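Side-chain contacts in tail spike protein (Acinetobacter phage vB_AbaP_AS12, PDB 6EU4), which probably recognises, and may degrade, the capsular polysaccharide of the phage's Acinetobacter baumannii host: residues L406-G411 with S434-T439; A401-L406 with P426-G431; V236-C241 with F255-T260; I224-K227 with G232-S235. All coordinates share one frame; numbering follows the deposited sequence. Where two conformers were deposited one is given.

Contact 1 of 4, residues L406-G411 with S434-T439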
# COMPACT_ATOMS: atom_id res chain seq x y z
N LEU A 406 -2.82 16.59 19.02
CA LEU A 406 -2.69 15.71 17.86
C LEU A 406 -2.21 14.34 18.30
O LEU A 406 -2.78 13.32 17.93
CB LEU A 406 -1.73 16.27 16.81
CG LEU A 406 -1.46 15.32 15.62
CD1 LEU A 406 -2.79 15.08 14.87
CD2 LEU A 406 -0.40 15.85 14.65
N ALA A 407 -1.17 14.30 19.13
CA ALA A 407 -0.57 13.03 19.48
C ALA A 407 0.11 13.09 20.84
O ALA A 407 0.64 14.12 21.25
CB ALA A 407 0.46 12.59 18.45
N TYR A 408 0.07 11.94 21.52
CA TYR A 408 0.84 11.66 22.72
C TYR A 408 1.65 10.41 22.44
O TYR A 408 1.08 9.40 22.00
CB TYR A 408 -0.05 11.43 23.92
CG TYR A 408 0.72 11.10 25.17
CD1 TYR A 408 1.59 12.02 25.73
CD2 TYR A 408 0.59 9.87 25.79
CE1 TYR A 408 2.30 11.75 26.86
CE2 TYR A 408 1.30 9.59 26.95
CZ TYR A 408 2.14 10.54 27.47
OH TYR A 408 2.88 10.27 28.61
N VAL A 409 2.95 10.50 22.65
CA VAL A 409 3.89 9.46 22.25
C VAL A 409 4.75 9.11 23.46
O VAL A 409 5.46 9.98 23.98
CB VAL A 409 4.77 9.90 21.06
CG1 VAL A 409 5.48 8.70 20.46
CG2 VAL A 409 3.95 10.63 20.00
N GLU A 410 4.71 7.85 23.89
CA GLU A 410 5.40 7.47 25.11
C GLU A 410 5.90 6.03 25.06
O GLU A 410 5.58 5.25 24.15
CB GLU A 410 4.49 7.66 26.34
CG GLU A 410 3.41 6.60 26.50
CD GLU A 410 3.87 5.39 27.32
OE1 GLU A 410 3.80 4.26 26.79
OE2 GLU A 410 4.32 5.56 28.47
N GLY A 411 6.69 5.68 26.07
CA GLY A 411 7.07 4.29 26.33
C GLY A 411 7.79 3.60 25.19
O GLY A 411 7.47 2.45 24.86
N SER A 434 5.73 16.09 30.25
CA SER A 434 5.44 15.18 31.35
C SER A 434 3.96 15.13 31.67
O SER A 434 3.57 14.51 32.66
CB SER A 434 6.22 15.59 32.61
OG SER A 434 5.80 16.87 33.04
N LEU A 435 3.12 15.77 30.87
CA LEU A 435 1.69 15.79 31.14
C LEU A 435 0.98 14.62 30.45
O LEU A 435 1.52 13.96 29.55
CB LEU A 435 1.08 17.12 30.66
CG LEU A 435 1.72 18.41 31.16
CD1 LEU A 435 0.99 19.62 30.58
CD2 LEU A 435 1.73 18.48 32.68
N THR A 436 -0.27 14.38 30.88
CA THR A 436 -1.16 13.44 30.18
C THR A 436 -2.51 14.10 29.87
O THR A 436 -3.49 13.40 29.61
CB THR A 436 -1.38 12.14 30.96
OG1 THR A 436 -1.93 12.43 32.26
CG2 THR A 436 -0.07 11.36 31.09
N ALA A 437 -2.56 15.43 29.91
CA ALA A 437 -3.76 16.18 29.55
C ALA A 437 -3.30 17.44 28.83
O ALA A 437 -2.43 18.16 29.33
CB ALA A 437 -4.58 16.55 30.79
N PHE A 438 -3.89 17.69 27.67
CA PHE A 438 -3.40 18.69 26.74
C PHE A 438 -4.47 19.72 26.41
O PHE A 438 -5.67 19.47 26.54
CB PHE A 438 -2.88 17.98 25.49
CG PHE A 438 -1.99 16.82 25.84
CD1 PHE A 438 -0.72 17.05 26.32
CD2 PHE A 438 -2.45 15.51 25.78
CE1 PHE A 438 0.10 15.99 26.72
CE2 PHE A 438 -1.62 14.45 26.16
CZ PHE A 438 -0.37 14.70 26.64
N THR A 439 -4.00 20.90 25.98
CA THR A 439 -4.90 22.00 25.66
C THR A 439 -4.59 22.66 24.33
O THR A 439 -5.16 23.71 24.02
CB THR A 439 -4.85 23.06 26.78
OG1 THR A 439 -3.52 23.58 26.88
CG2 THR A 439 -5.24 22.45 28.13
O HOH W 1 3.88 12.66 29.71

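Contact 2 of 4, residues A401-L406 with P426-G431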
# COMPACT_ATOMS: atom_id res chain seq x y z
N ALA A 401 -11.38 25.75 23.86
CA ALA A 401 -11.01 25.39 25.23
C ALA A 401 -11.10 23.90 25.51
O ALA A 401 -10.66 23.47 26.58
CB ALA A 401 -11.88 26.13 26.24
N ASN A 402 -11.66 23.12 24.58
CA ASN A 402 -11.85 21.69 24.73
C ASN A 402 -11.01 20.85 23.77
O ASN A 402 -11.16 19.63 23.77
CB ASN A 402 -13.33 21.35 24.49
CG ASN A 402 -14.24 22.13 25.39
OD1 ASN A 402 -13.99 22.25 26.59
ND2 ASN A 402 -15.30 22.71 24.81
N CYS A 403 -10.16 21.47 22.95
CA CYS A 403 -9.52 20.75 21.87
C CYS A 403 -8.53 19.70 22.39
O CYS A 403 -7.98 19.81 23.49
CB CYS A 403 -8.81 21.71 20.92
SG CYS A 403 -7.28 22.44 21.57
N SER A 404 -8.33 18.67 21.58
CA SER A 404 -7.38 17.61 21.88
C SER A 404 -5.97 17.99 21.43
O SER A 404 -5.76 18.93 20.65
CB SER A 404 -7.79 16.31 21.19
OG SER A 404 -7.53 16.38 19.79
N ALA A 405 -5.01 17.19 21.88
CA ALA A 405 -3.71 17.12 21.25
C ALA A 405 -3.80 16.37 19.91
O ALA A 405 -4.74 15.61 19.66
CB ALA A 405 -2.70 16.42 22.17
N LEU A 406 -2.82 16.59 19.02
CA LEU A 406 -2.69 15.71 17.86
C LEU A 406 -2.21 14.34 18.30
O LEU A 406 -2.78 13.32 17.93
CB LEU A 406 -1.73 16.27 16.81
CG LEU A 406 -1.46 15.32 15.62
CD1 LEU A 406 -2.79 15.08 14.87
CD2 LEU A 406 -0.40 15.85 14.65
N PRO A 426 -4.72 24.31 11.76
CA PRO A 426 -3.27 24.20 11.98
C PRO A 426 -2.89 23.51 13.28
O PRO A 426 -3.50 23.73 14.34
CB PRO A 426 -2.82 25.67 12.01
CG PRO A 426 -3.87 26.44 11.31
CD PRO A 426 -5.14 25.71 11.51
N LEU A 427 -1.82 22.73 13.20
CA LEU A 427 -1.14 22.24 14.40
C LEU A 427 -0.49 23.40 15.14
O LEU A 427 -0.21 24.45 14.57
CB LEU A 427 -0.09 21.21 14.02
CG LEU A 427 -0.53 20.02 13.19
CD1 LEU A 427 0.60 19.02 13.11
CD2 LEU A 427 -1.77 19.32 13.78
N GLU A 428 -0.32 23.23 16.45
CA GLU A 428 0.10 24.34 17.29
C GLU A 428 1.52 24.26 17.82
O GLU A 428 2.18 25.30 17.92
CB GLU A 428 -0.86 24.48 18.47
CG GLU A 428 -2.27 24.78 18.00
CD GLU A 428 -3.18 25.15 19.14
OE1 GLU A 428 -3.00 26.23 19.74
OE2 GLU A 428 -4.07 24.34 19.44
N GLU A 429 2.01 23.08 18.19
CA GLU A 429 3.34 23.00 18.80
C GLU A 429 3.74 21.54 18.88
O GLU A 429 2.92 20.63 18.68
CB GLU A 429 3.38 23.65 20.19
CG GLU A 429 2.48 22.96 21.21
CD GLU A 429 2.44 23.68 22.56
OE1 GLU A 429 2.98 24.80 22.68
OE2 GLU A 429 1.86 23.11 23.52
N ILE A 430 5.01 21.32 19.18
CA ILE A 430 5.54 19.98 19.38
C ILE A 430 6.62 20.07 20.45
O ILE A 430 7.42 21.02 20.46
CB ILE A 430 6.08 19.37 18.07
CG1 ILE A 430 6.80 18.05 18.32
CG2 ILE A 430 6.98 20.34 17.32
CD1 ILE A 430 6.93 17.22 17.04
N GLY A 431 6.63 19.12 21.38
CA GLY A 431 7.70 19.12 22.38
C GLY A 431 7.56 18.02 23.40
O GLY A 431 6.55 17.31 23.48

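Contact 3 of 4, residues V236-C241 with F255-T260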
# COMPACT_ATOMS: atom_id res chain seq x y z
N VAL A 236 -11.84 -14.32 18.07
CA VAL A 236 -10.72 -14.48 19.01
C VAL A 236 -9.41 -14.77 18.28
O VAL A 236 -8.36 -14.20 18.60
CB VAL A 236 -11.02 -15.60 20.02
CG1 VAL A 236 -9.82 -15.88 20.89
CG2 VAL A 236 -12.24 -15.28 20.89
N ASP A 237 -9.45 -15.71 17.33
CA ASP A 237 -8.26 -16.20 16.64
C ASP A 237 -8.72 -16.47 15.21
O ASP A 237 -9.43 -17.45 14.96
CB ASP A 237 -7.70 -17.46 17.31
CG ASP A 237 -6.41 -17.98 16.66
OD1 ASP A 237 -6.16 -17.76 15.46
OD2 ASP A 237 -5.65 -18.68 17.37
N ALA A 238 -8.34 -15.57 14.31
CA ALA A 238 -8.64 -15.65 12.89
C ALA A 238 -7.33 -15.59 12.13
O ALA A 238 -6.47 -14.75 12.42
CB ALA A 238 -9.57 -14.49 12.47
N TRP A 239 -7.17 -16.47 11.16
CA TRP A 239 -5.98 -16.40 10.32
C TRP A 239 -6.29 -16.76 8.88
O TRP A 239 -7.15 -17.60 8.60
CB TRP A 239 -4.85 -17.26 10.89
CG TRP A 239 -5.15 -18.72 11.12
CD1 TRP A 239 -5.83 -19.28 12.18
CD2 TRP A 239 -4.74 -19.80 10.29
NE1 TRP A 239 -5.86 -20.64 12.05
CE2 TRP A 239 -5.20 -20.99 10.89
CE3 TRP A 239 -4.03 -19.88 9.08
CZ2 TRP A 239 -4.98 -22.24 10.33
CZ3 TRP A 239 -3.80 -21.13 8.53
CH2 TRP A 239 -4.28 -22.29 9.16
N MSE A 240 -5.61 -16.08 7.97
CA MSE A 240 -5.81 -16.32 6.55
C MSE A 240 -7.28 -16.21 6.16
O MSE A 240 -7.88 -17.14 5.60
CB MSE A 240 -5.25 -17.69 6.14
CG MSE A 240 -3.75 -17.71 6.05
SE MSE A 240 -3.19 -16.77 4.40
CE MSE A 240 -1.29 -16.65 4.81
N CYS A 241 -7.87 -15.04 6.44
CA CYS A 241 -9.24 -14.74 6.02
C CYS A 241 -9.26 -13.41 5.29
O CYS A 241 -8.53 -12.48 5.66
CB CYS A 241 -10.22 -14.69 7.19
SG CYS A 241 -10.42 -16.22 8.11
N PHE A 255 -16.33 -4.12 14.72
CA PHE A 255 -15.44 -5.24 14.43
C PHE A 255 -14.57 -5.50 15.66
O PHE A 255 -13.92 -4.58 16.17
CB PHE A 255 -14.53 -4.92 13.25
CG PHE A 255 -15.22 -4.80 11.91
CD1 PHE A 255 -15.43 -5.91 11.12
CD2 PHE A 255 -15.60 -3.55 11.43
CE1 PHE A 255 -16.03 -5.78 9.86
CE2 PHE A 255 -16.21 -3.43 10.19
CZ PHE A 255 -16.42 -4.53 9.41
N ILE A 256 -14.55 -6.74 16.13
CA ILE A 256 -13.75 -7.15 17.28
C ILE A 256 -12.93 -8.37 16.86
O ILE A 256 -13.50 -9.40 16.51
CB ILE A 256 -14.61 -7.53 18.51
CG1 ILE A 256 -15.55 -6.39 18.91
CG2 ILE A 256 -13.73 -7.98 19.66
CD1 ILE A 256 -16.72 -6.92 19.73
N PHE A 257 -11.59 -8.23 16.90
CA PHE A 257 -10.68 -9.34 16.62
C PHE A 257 -9.71 -9.47 17.78
O PHE A 257 -9.28 -8.48 18.38
CB PHE A 257 -9.94 -9.12 15.30
CG PHE A 257 -10.80 -9.35 14.08
CD1 PHE A 257 -11.59 -8.33 13.59
CD2 PHE A 257 -10.80 -10.58 13.44
CE1 PHE A 257 -12.40 -8.54 12.48
CE2 PHE A 257 -11.58 -10.79 12.32
CZ PHE A 257 -12.40 -9.76 11.84
N GLY A 258 -9.39 -10.71 18.13
CA GLY A 258 -8.56 -10.96 19.30
C GLY A 258 -9.32 -10.76 20.60
O GLY A 258 -8.70 -10.45 21.63
N HIS A 259 -10.64 -10.94 20.58
CA HIS A 259 -11.47 -10.90 21.78
C HIS A 259 -10.81 -11.69 22.90
O HIS A 259 -10.46 -12.86 22.73
CB HIS A 259 -12.86 -11.49 21.43
CG HIS A 259 -13.73 -11.81 22.60
ND1 HIS A 259 -14.10 -10.87 23.55
CD2 HIS A 259 -14.40 -12.95 22.92
CE1 HIS A 259 -14.93 -11.44 24.42
NE2 HIS A 259 -15.12 -12.70 24.06
N THR A 260 -10.64 -11.04 24.05
CA THR A 260 -9.91 -11.61 25.19
C THR A 260 -10.80 -12.38 26.16
O THR A 260 -10.30 -12.92 27.16
CB THR A 260 -9.22 -10.52 25.98
OG1 THR A 260 -10.22 -9.58 26.42
CG2 THR A 260 -8.16 -9.80 25.15

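Contact 4 of 4, residues I224-K227 with G232-S235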
# COMPACT_ATOMS: atom_id res chain seq x y z
N ILE A 224 -21.40 -9.06 3.13
CA ILE A 224 -22.18 -9.43 4.29
C ILE A 224 -22.42 -8.18 5.12
O ILE A 224 -21.48 -7.47 5.47
CB ILE A 224 -21.49 -10.51 5.14
CG1 ILE A 224 -21.43 -11.82 4.35
CG2 ILE A 224 -22.25 -10.72 6.46
CD1 ILE A 224 -20.54 -12.84 4.99
N LEU A 225 -23.68 -7.95 5.47
CA LEU A 225 -24.08 -6.81 6.28
C LEU A 225 -24.60 -7.32 7.61
O LEU A 225 -25.53 -8.12 7.63
CB LEU A 225 -25.19 -6.02 5.60
CG LEU A 225 -25.94 -5.02 6.51
CD1 LEU A 225 -25.03 -3.89 6.95
CD2 LEU A 225 -27.18 -4.51 5.80
N THR A 226 -24.04 -6.85 8.71
CA THR A 226 -24.67 -7.05 10.01
C THR A 226 -25.15 -5.70 10.51
O THR A 226 -24.44 -4.70 10.40
CB THR A 226 -23.74 -7.72 11.04
OG1 THR A 226 -22.71 -6.82 11.48
CG2 THR A 226 -23.09 -8.95 10.46
N LYS A 227 -26.37 -5.67 11.04
CA LYS A 227 -26.89 -4.42 11.56
C LYS A 227 -27.98 -4.74 12.58
O LYS A 227 -28.43 -5.88 12.72
CB LYS A 227 -27.41 -3.50 10.45
CG LYS A 227 -28.61 -4.02 9.72
CD LYS A 227 -29.13 -3.01 8.67
CE LYS A 227 -30.03 -1.95 9.29
NZ LYS A 227 -30.85 -1.26 8.24
N GLY A 232 -20.90 -6.26 16.14
CA GLY A 232 -21.15 -6.71 14.79
C GLY A 232 -20.54 -8.06 14.46
O GLY A 232 -21.25 -9.06 14.30
N ILE A 233 -19.22 -8.06 14.32
CA ILE A 233 -18.43 -9.25 14.01
C ILE A 233 -17.39 -9.40 15.12
O ILE A 233 -16.68 -8.44 15.46
CB ILE A 233 -17.78 -9.15 12.62
CG1 ILE A 233 -18.87 -9.09 11.54
CG2 ILE A 233 -16.82 -10.33 12.39
CD1 ILE A 233 -18.36 -8.75 10.19
N LYS A 234 -17.32 -10.59 15.71
CA LYS A 234 -16.53 -10.82 16.92
C LYS A 234 -15.76 -12.13 16.83
O LYS A 234 -16.37 -13.19 16.66
CB LYS A 234 -17.46 -10.83 18.12
CG LYS A 234 -16.77 -10.88 19.45
CD LYS A 234 -17.78 -10.70 20.57
CE LYS A 234 -17.09 -10.42 21.88
NZ LYS A 234 -18.11 -10.19 22.98
N SER A 235 -14.44 -12.06 16.99
CA SER A 235 -13.57 -13.20 16.80
C SER A 235 -12.44 -13.15 17.83
O SER A 235 -12.13 -12.09 18.38
CB SER A 235 -13.01 -13.21 15.36
OG SER A 235 -12.17 -14.31 15.09

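Contact 1 of 4, residues L406-G411 with S434-T439
Tyr408 and Phe438 bring their rings together at a single corner: Tyr408 CD1 lies 3.4 Å from Phe438 CZ. Their centroids are 5.6 Å apart and their planes are inclined at 36°, an oblique meeting. The two side chains as a whole cross at about a right angle, and Phe438 CE2 follows the tyrosine back to its root, 4.1 Å from Tyr408 CB. Further along the tyrosine ring the loop backbone takes over, with Leu435 O 3.6 Å from Tyr408 CE1. At the tip, the methyl CG2 of Thr436 stands 4.0 Å from Tyr408 OH. That hydroxyl does not bond the loop directly; it donates to a water at 2.8 Å from OH, and the same water donates in turn to Leu435 O, 2.7 Å away. With CG anti to the amide nitrogen (chi1 178°), the ring of Tyr408 lies beside its own carbonyl carbon and is directed at the loop.

The second shell fixes the loop side. Phe438 N bonds Asn370 OD1, the Phe438 ring stacks on Tyr444, and Thr436 OG1 is engaged by Ser364 OG. Tyr408 is set by backbone bonds to Phe373 and Val375 of the adjacent parallel strand. Ala407 and Val409, alternating with it along the strand, pack on Phe415 instead. The arrangement is that of a parallel beta-helix with a connecting loop folded against the flank of one strand.

Contact 2 of 4, residues A401-L406 with P426-G431
Leu406 meets Leu427 through one methyl. Starting at the root, Leu406 CB is 4.3 Å from Leu427 CD2, and the branch point Leu406 CG is 4.4 Å from that same methyl, both approaches short of contact. Of the two ends, Leu406 CD1 stays 4.5 Å from Leu427 CD2, so the other branch carries the contact: Leu406 CD2 reaches Leu427 CD1 at 3.7 Å and Leu427 CD2 at 3.8 Å, one methyl set against the fork of the opposing leucine. Two torsions combine here, since Leu406 has CG anti to the amide nitrogen (chi1 175°) whereas Leu427 has CG anti to its carbonyl carbon (chi1 -55°), and the side chains meet at a slant.

In the parallel beta-helix this is interior packing at a corner. The chain bends at Leu406, and Val443, Phe373 and Val455 from nearby strands add apolar surface around the leucine pair.

Toward the other end of the contact the chemistry turns polar and looser. Cys403 SG faces Glu428 OE2 at 4.3 Å, a loose approach; the carboxylate has its partners elsewhere, OE1 with Ser394 OG and OE2 with Leu441 N. Between Cys403 and Leu406, Ser404 OG donates to Ala405 O at 2.9 Å, from 43° above the carbonyl plane, and also pairs with Asn357 ND2.

Contact 3 of 4, residues V236-C241 with F255-T260
Val236 O receives the CA-H of Gly258, a weak polar contact of 3.3 Å between Val236 O and Gly258 CA with 156° at the hydrogen. It marks the closest backbone approach of the two segments, the alpha carbons of Val236 and Gly258 being 4.1 Å apart, and Gly258 turns there with a positive phi. A second carbonyl, His259 O, is embraced by both methyls of Val236, at 3.5 Å from CG2 and 3.6 Å from CG1. The CG2 branch continues to the imidazole, where it meets the ring edge near its plane, 3.8 Å from His259 CD2. CG of His259 lies anti to the amide nitrogen (chi1 167°), which carries the imidazole out beside Val236.

On the other side of the glycine the contact is purely apolar. Ala238 CB points at the edge of the Phe257 ring, close to the ring plane, 4.2 Å from CD2, and Gln271 touches both residues.

Asp237 points away from the second segment; its OD2 is held by Tyr187 OH and Trp264 NE1. Beyond it, the Trp239 ring meets Trp277 of the second subunit with planes at about 75°. Strand 253-257 pairs in parallel with 233-234, the strand just before Val236, so the contact lies where successive coils leave these two strands. Turns stacked from coil to coil, between parallel strands, are the hallmark of a parallel beta-helix, here in a trimeric tailspike.

Contact 4 of 4, residues I224-K227 with G232-S235
Thr226 turns its side chain straight at the chain around Gly232, while Ile233 starts off obliquely and bends back to meet it. The threonine offers two different branches. Its hydroxyl, placed between the backbone N and the carbonyl carbon (chi1 72°), faces the glycine, with Thr226 OG1 3.7 Å from Gly232 CA and 3.9 Å from Gly232 O. Its methyl is directed at the isoleucine, though loosely: Thr226 CG2 and Ile233 CG1 are 4.4 Å apart. On the Ile233 side, chi1 of -64° swings CG1 toward the threonine, and with chi2 nearly extended at 170° CD1 runs past rather than nearer, leaving CG1 the closest atom. Thr226 was deposited in two conformers, and all distances from its side chain belong to the one conformer given; in that one OG1 is buried with no polar partner in the model.

The geometry is that of a parallel beta-helix near a corner. The chain bends at Gly232, and strands 219-229 and 233-234 therefore belong to different faces, each with its own parallel neighbours. The side chain of Thr226 packs between Leu198 and Ala248 of the neighbouring strands, a ladder of side chains, while its backbone bonds Gln247 and Ser249.

Leu225 and Lys227 point the opposite way from Thr226, as alternation along a strand requires, and Leu225 O accepts from Thr197 OG1.

In the fold
Contacts 1 and 2 form one cluster, with centres about 10 Å apart and Leu406 in common; contacts 3 and 4 form another, their centres about 12 Å apart. The second cluster is joined by strand pairing, since Ile256 N lies 2.8 Å from Ile233 O and Ile256 O 2.9 Å from Ser235 N, both probable hydrogen bonds. Between contacts 1 and 3 the nearest atoms are about 19 Å apart. Contacts 2, 3 and 4 are buried; contact 2 is chiefly leucine against leucine, whereas contacts 3 and 4 set side chains largely against glycine and carbonyl backbone. Contact 1 is only partly buried, and there a water mediates between tyrosine and loop. Contact 3 alone has residues within reach of another subunit.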